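Local coordinates for protein prolyl oligopeptidase (Novosphingobium capsulatum, PDB 1YR2) that probably hydrolyses oligopeptides on the carboxyl side of proline, and far less readily of alanine, as a serine endopeptidase of the prolyl oligopeptidase family, at residues E99-K103 against Q702-T706; G509-W513 against Q710-A714; I478-K482 against I514-G518. All coordinates share one frame. Residue numbers count along the deposited sequence, not the author numbering.

Contact 1: residues E99-K103 against Q702-T706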
# COMPACT_ATOMS: atom_id res chain seq x y z
N GLU A 99 -10.12 10.61 19.54
CA GLU A 99 -8.69 10.95 19.63
C GLU A 99 -7.96 9.95 20.53
O GLU A 99 -6.85 9.57 20.24
CB GLU A 99 -8.44 12.35 20.17
CG GLU A 99 -6.96 12.73 20.18
CD GLU A 99 -6.67 14.13 20.73
OE1 GLU A 99 -6.83 14.37 21.96
OE2 GLU A 99 -6.25 15.01 19.92
N LYS A 100 -8.60 9.58 21.64
CA LYS A 100 -8.02 8.64 22.59
C LYS A 100 -7.89 7.24 21.94
O LYS A 100 -6.87 6.58 22.14
CB LYS A 100 -8.89 8.56 23.83
CG LYS A 100 -8.39 7.63 24.92
CD LYS A 100 -9.39 7.63 26.10
CE LYS A 100 -9.32 6.32 26.91
NZ LYS A 100 -8.21 6.34 27.89
N ARG A 101 -8.92 6.79 21.24
CA ARG A 101 -8.84 5.50 20.58
C ARG A 101 -7.71 5.49 19.55
O ARG A 101 -6.90 4.54 19.53
CB ARG A 101 -10.16 5.12 19.90
CG ARG A 101 -10.20 3.67 19.45
CD ARG A 101 -10.27 2.72 20.61
NE ARG A 101 -9.90 1.36 20.29
CZ ARG A 101 -8.67 0.85 20.42
NH1 ARG A 101 -7.60 1.62 20.71
NH2 ARG A 101 -8.48 -0.41 20.14
N MET A 102 -7.63 6.52 18.72
CA MET A 102 -6.65 6.54 17.64
C MET A 102 -5.23 6.58 18.18
O MET A 102 -4.40 5.82 17.72
CB MET A 102 -6.83 7.69 16.69
CG MET A 102 -5.88 7.53 15.49
SD MET A 102 -6.37 8.48 14.17
CE MET A 102 -4.95 8.07 12.91
N LYS A 103 -4.97 7.43 19.17
CA LYS A 103 -3.66 7.48 19.79
C LYS A 103 -3.26 6.06 20.25
O LYS A 103 -2.13 5.65 20.09
CB LYS A 103 -3.68 8.44 20.99
CG LYS A 103 -3.58 9.94 20.66
CD LYS A 103 -3.33 10.80 21.94
CE LYS A 103 -3.48 12.31 21.66
NZ LYS A 103 -3.84 13.10 22.91
N GLN A 702 -1.61 14.11 12.09
CA GLN A 702 -2.57 13.20 11.44
C GLN A 702 -3.64 12.72 12.44
O GLN A 702 -4.79 12.65 12.11
CB GLN A 702 -1.86 12.03 10.73
CG GLN A 702 -2.76 11.06 9.94
CD GLN A 702 -2.06 9.69 9.68
OE1 GLN A 702 -0.86 9.65 9.35
NE2 GLN A 702 -2.80 8.58 9.87
N ILE A 703 -3.24 12.41 13.67
CA ILE A 703 -4.19 11.99 14.72
C ILE A 703 -5.24 13.09 15.00
O ILE A 703 -6.43 12.79 15.16
CB ILE A 703 -3.45 11.66 16.03
CG1 ILE A 703 -2.61 10.39 15.89
CG2 ILE A 703 -4.44 11.44 17.14
CD1 ILE A 703 -1.64 10.16 17.02
N GLU A 704 -4.78 14.33 15.10
CA GLU A 704 -5.67 15.45 15.38
C GLU A 704 -6.64 15.63 14.23
O GLU A 704 -7.82 15.87 14.46
CB GLU A 704 -4.86 16.75 15.60
CG GLU A 704 -3.99 16.74 16.89
CD GLU A 704 -3.01 17.92 17.00
OE1 GLU A 704 -2.63 18.55 15.97
OE2 GLU A 704 -2.59 18.22 18.16
N GLU A 705 -6.15 15.53 12.99
CA GLU A 705 -7.01 15.70 11.81
C GLU A 705 -8.09 14.60 11.76
O GLU A 705 -9.26 14.88 11.56
CB GLU A 705 -6.22 15.66 10.50
CG GLU A 705 -7.11 15.97 9.29
CD GLU A 705 -6.33 16.06 7.97
OE1 GLU A 705 -5.22 16.64 7.95
OE2 GLU A 705 -6.83 15.58 6.94
N THR A 706 -7.66 13.37 11.98
CA THR A 706 -8.53 12.22 11.95
C THR A 706 -9.61 12.34 13.04
O THR A 706 -10.77 12.08 12.81
CB THR A 706 -7.73 10.96 12.19
OG1 THR A 706 -6.82 10.76 11.08
CG2 THR A 706 -8.67 9.74 12.19
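Two helical segments, 99-103 and 702-706, run roughly antiparallel: their axes lie 142° apart in direction and come within 9.5 Å. The closest CA atoms, 6.7 Å apart, belong to Met-102 and Ile-703, and these two carry most of the contact. Met-102 reaches straight across, fully extended. Its SD sits 3.3 Å from Thr-706 CG2 and 4.2 Å from Ile-703 CA, so the sulfur rests against two residues almost one turn apart; its CE is 3.8 Å from Gln-702 NE2. Ile-703 points back at helix 95-105, with its CG2 3.9 Å from Lys-103 CG and 4.2 Å from Glu-99 CG. The aliphatic parts of two charged residues cover the isoleucine, while their charged ends form a salt bridge, Lys-103 NZ to Glu-99 OE1 at 3.4 Å, weak as a hydrogen bond. Glu-99 OE2 also pairs with Arg-95. Thr-706 OG1 donates to Gln-702 O (3.0 Å) within its own helix, while Thr-706 CG2 faces the sulfur. No hydrogen bond crosses the interface; it is van der Waals packing. The contact joins helix 95-105, from the N-terminal part of the chain, to helix 699-717 of the alpha/beta-hydrolase domain, with helix 508-514 alongside, where Thr-512 touches Met-102.

Contact 2: residues G509-W513 against Q710-A714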
# COMPACT_ATOMS: atom_id res chain seq x y z
N GLY A 509 -6.71 5.01 11.26
CA GLY A 509 -7.87 5.87 11.18
C GLY A 509 -9.18 5.12 10.95
O GLY A 509 -10.13 5.30 11.70
N PHE A 510 -9.20 4.21 10.01
CA PHE A 510 -10.44 3.45 9.75
C PHE A 510 -10.77 2.55 10.93
O PHE A 510 -11.94 2.42 11.30
CB PHE A 510 -10.41 2.67 8.46
CG PHE A 510 -10.34 3.55 7.22
CD1 PHE A 510 -10.91 4.84 7.21
CD2 PHE A 510 -9.69 3.11 6.10
CE1 PHE A 510 -10.78 5.68 6.08
CE2 PHE A 510 -9.60 3.93 4.96
CZ PHE A 510 -10.12 5.20 4.95
N MET A 511 -9.75 2.01 11.56
CA MET A 511 -9.95 1.14 12.73
C MET A 511 -10.57 1.88 13.91
O MET A 511 -11.32 1.29 14.70
CB MET A 511 -8.64 0.51 13.13
CG MET A 511 -8.75 -0.60 14.17
SD MET A 511 -9.61 -2.06 13.45
CE MET A 511 -10.42 -2.46 14.84
N THR A 512 -10.22 3.15 14.05
CA THR A 512 -10.78 3.99 15.09
C THR A 512 -12.31 4.05 14.93
O THR A 512 -13.06 3.95 15.92
CB THR A 512 -10.16 5.43 15.01
OG1 THR A 512 -8.75 5.37 15.23
CG2 THR A 512 -10.74 6.39 16.10
N TRP A 513 -12.78 4.27 13.70
CA TRP A 513 -14.20 4.31 13.42
C TRP A 513 -14.85 2.97 13.72
O TRP A 513 -15.85 2.93 14.43
CB TRP A 513 -14.47 4.69 11.97
CG TRP A 513 -15.86 4.81 11.54
CD1 TRP A 513 -16.62 3.87 10.94
CD2 TRP A 513 -16.69 5.98 11.66
NE1 TRP A 513 -17.87 4.37 10.67
CE2 TRP A 513 -17.94 5.66 11.09
CE3 TRP A 513 -16.49 7.26 12.15
CZ2 TRP A 513 -18.98 6.58 10.99
CZ3 TRP A 513 -17.53 8.20 12.04
CH2 TRP A 513 -18.76 7.84 11.49
N GLN A 710 -13.43 12.58 12.03
CA GLN A 710 -14.34 11.55 12.47
C GLN A 710 -15.38 12.03 13.48
O GLN A 710 -16.50 11.55 13.51
CB GLN A 710 -13.59 10.31 12.93
CG GLN A 710 -12.97 9.56 11.76
CD GLN A 710 -12.35 8.23 12.15
OE1 GLN A 710 -12.53 7.75 13.30
NE2 GLN A 710 -11.67 7.60 11.20
N ALA A 711 -15.01 12.96 14.35
CA ALA A 711 -15.99 13.55 15.26
C ALA A 711 -17.10 14.26 14.46
O ALA A 711 -18.28 14.15 14.81
CB ALA A 711 -15.30 14.54 16.18
N PHE A 712 -16.71 15.00 13.43
CA PHE A 712 -17.67 15.70 12.54
C PHE A 712 -18.58 14.67 11.87
O PHE A 712 -19.81 14.73 11.94
CB PHE A 712 -16.90 16.53 11.53
CG PHE A 712 -17.74 17.40 10.64
CD1 PHE A 712 -18.15 16.93 9.41
CD2 PHE A 712 -17.99 18.70 10.98
CE1 PHE A 712 -18.88 17.78 8.57
CE2 PHE A 712 -18.71 19.56 10.13
CZ PHE A 712 -19.15 19.11 8.95
N LEU A 713 -17.99 13.69 11.21
CA LEU A 713 -18.79 12.64 10.56
C LEU A 713 -19.68 11.87 11.55
O LEU A 713 -20.83 11.53 11.24
CB LEU A 713 -17.90 11.66 9.79
CG LEU A 713 -16.99 12.28 8.72
CD1 LEU A 713 -16.17 11.19 7.99
CD2 LEU A 713 -17.80 13.11 7.71
N ALA A 714 -19.14 11.54 12.73
CA ALA A 714 -19.94 10.87 13.77
C ALA A 714 -21.13 11.69 14.23
O ALA A 714 -22.20 11.17 14.43
CB ALA A 714 -19.08 10.56 15.00
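This is a buried helix-to-helix contact inside the alpha/beta-hydrolase domain, bridged by long side chains because the backbones stand well apart. The axes of 509-513 and 710-714 approach to 11.8 Å with 35° between their directions, and the nearest CA atoms, of Trp-513 and Gln-710, are still 7.3 Å from each other. Gln-710 spans the gap: its NE2 donates to Gly-509 O at 2.8 Å with a nearly straight N-H...O angle of 165°. That carbonyl otherwise receives only weak bonds within the segment, from Thr-512 N (3.2 Å) and Trp-513 N (3.5 Å), so the amide gives it a much better-placed donor. Gln-710 OE1 lies 3.6 Å from Thr-512 CG2. From the other side Trp-513 extends its indole to the partner helix, meeting it edge-on: CZ3 is 3.8 Å from Ala-714 N and 4.1 Å from both Leu-713 CB and Ala-714 CB. The indole NE1 is bonded to Ala-519 O, at the start of strand 519-523. Around the interface, Phe-510 stacks on Phe-520 of that same strand, Phe-712 packs against strand 649-654 and helix 72-89, and helix 95-105 touches Thr-512 through Met-102 and Leu-105.

Contact 3: residues I478-K482 against I514-G518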
# COMPACT_ATOMS: atom_id res chain seq x y z
N ILE A 478 -17.06 -4.51 3.48
CA ILE A 478 -17.80 -3.96 4.62
C ILE A 478 -17.18 -4.54 5.88
O ILE A 478 -17.04 -5.77 5.99
CB ILE A 478 -19.27 -4.42 4.50
CG1 ILE A 478 -19.90 -3.82 3.26
CG2 ILE A 478 -20.10 -3.93 5.73
CD1 ILE A 478 -21.13 -4.56 2.86
N VAL A 479 -16.81 -3.69 6.82
CA VAL A 479 -16.01 -4.10 7.94
C VAL A 479 -16.70 -3.61 9.18
O VAL A 479 -16.99 -2.44 9.31
CB VAL A 479 -14.61 -3.45 7.90
CG1 VAL A 479 -13.73 -4.04 8.99
CG2 VAL A 479 -13.97 -3.68 6.56
N ARG A 480 -16.98 -4.53 10.08
CA ARG A 480 -17.74 -4.19 11.29
C ARG A 480 -17.27 -5.01 12.46
O ARG A 480 -16.92 -6.19 12.31
CB ARG A 480 -19.20 -4.53 11.09
CG ARG A 480 -19.92 -3.55 10.19
CD ARG A 480 -21.33 -3.96 9.82
NE ARG A 480 -21.36 -5.15 8.96
CZ ARG A 480 -22.46 -5.57 8.37
NH1 ARG A 480 -23.60 -4.92 8.54
NH2 ARG A 480 -22.44 -6.67 7.61
N ARG A 481 -17.26 -4.39 13.62
CA ARG A 481 -17.11 -5.13 14.84
C ARG A 481 -18.29 -6.12 15.06
O ARG A 481 -19.38 -5.90 14.56
CB ARG A 481 -16.98 -4.13 15.99
CG ARG A 481 -16.35 -4.68 17.25
CD ARG A 481 -16.08 -3.54 18.22
NE ARG A 481 -17.30 -2.79 18.52
CZ ARG A 481 -17.34 -1.64 19.16
NH1 ARG A 481 -16.22 -1.04 19.49
NH2 ARG A 481 -18.50 -1.05 19.41
N LYS A 482 -18.03 -7.20 15.80
CA LYS A 482 -18.97 -8.31 15.94
C LYS A 482 -20.17 -8.01 16.89
O LYS A 482 -21.06 -8.86 17.05
CB LYS A 482 -18.24 -9.61 16.36
CG LYS A 482 -17.46 -10.23 15.25
CD LYS A 482 -16.85 -11.58 15.62
CE LYS A 482 -16.11 -12.17 14.41
NZ LYS A 482 -15.36 -13.35 14.84
N ILE A 514 -14.29 1.89 13.20
CA ILE A 514 -14.87 0.54 13.38
C ILE A 514 -14.90 0.14 14.86
O ILE A 514 -15.90 -0.41 15.34
CB ILE A 514 -14.07 -0.46 12.57
CG1 ILE A 514 -14.11 -0.10 11.05
CG2 ILE A 514 -14.57 -1.89 12.87
CD1 ILE A 514 -12.94 -0.65 10.26
N ASP A 515 -13.81 0.43 15.58
CA ASP A 515 -13.74 0.11 17.00
C ASP A 515 -14.34 1.18 17.90
O ASP A 515 -14.16 1.14 19.13
CB ASP A 515 -12.34 -0.25 17.40
CG ASP A 515 -12.30 -1.01 18.72
OD1 ASP A 515 -13.21 -1.83 19.01
OD2 ASP A 515 -11.40 -0.85 19.53
N SER A 516 -15.10 2.10 17.28
CA SER A 516 -15.99 3.00 18.00
C SER A 516 -17.49 2.66 17.76
O SER A 516 -18.35 3.36 18.24
CB SER A 516 -15.68 4.45 17.60
OG SER A 516 -14.35 4.79 18.00
N GLY A 517 -17.77 1.55 17.08
CA GLY A 517 -19.12 1.10 16.77
C GLY A 517 -19.71 1.55 15.43
O GLY A 517 -20.94 1.49 15.24
N GLY A 518 -18.87 2.06 14.53
CA GLY A 518 -19.31 2.44 13.20
C GLY A 518 -19.02 1.33 12.21
O GLY A 518 -18.17 0.47 12.47
O HOH W 1 -18.10 -1.59 14.11
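Strand residues 478-481 pass beside the turn where helix 508-514 hands over to strand 519-523, their antiparallel neighbour in the central alpha/beta-hydrolase sheet (Val-479 bonds to Phe-520); the polar link is a salt bridge and a shared water. That water accepts from Arg-481 N (3.0 Å) and donates to Ile-514 O (2.8 Å) and Gly-518 O (2.6 Å), so one molecule ties the strand end to both sides of the turn. Ile-514 O also receives Gly-517 N at 3.2 Å, closing a type I turn. Together with Gly-518 N to Trp-513 O this makes a Schellman motif, with Gly-517 at positive phi, where a CB would jam against the preceding carbonyl.

The Arg-481 guanidinium lies across the turn, with Ile-514 O and Gly-517 CA over one face. Its NH1 donates to Asp-515 OD1 at 3.1 Å in a salt bridge; Asp-515 O is as near, 3.0 Å from NH1, but poorly angled. NE pairs with Asp-483 and NH2 bonds to Arg-722 O, while Asp-515 OD2 holds Arg-101. Alongside, Ile-514 CD1 packs 3.7 Å from Val-479 CG1, and Ile-514 CG2 lies 3.7 Å from Arg-481 N.

Arginine and aspartate thus each serve two or more partners. The chemistry is consistent with a charge network joining the helix end, the strand and helix 95-105, with water standing in where no direct backbone bond is made.

Overall arrangement
From the N terminus, helix 95-105 comes first, and contact 1 closes the longest loop, returning some 600 residues later to helix 699-717 after the whole beta-propeller and most of the hydrolase domain. Contact 3 is a short closure, from strand 473-481 to the turn after helix 508-514, and falls entirely within that span. Contact 2 starts on helix 508-514 and ends further along helix 699-717, so it crosses both others. The three adjoin: contact 1 packs against contact 2 and meets contact 3 through the Arg-101 to Asp-515 salt bridge, while contacts 2 and 3 share the end of helix 508-514. Together they tie helix 95-105, helix 699-717 and strand 473-481 around helix 508-514.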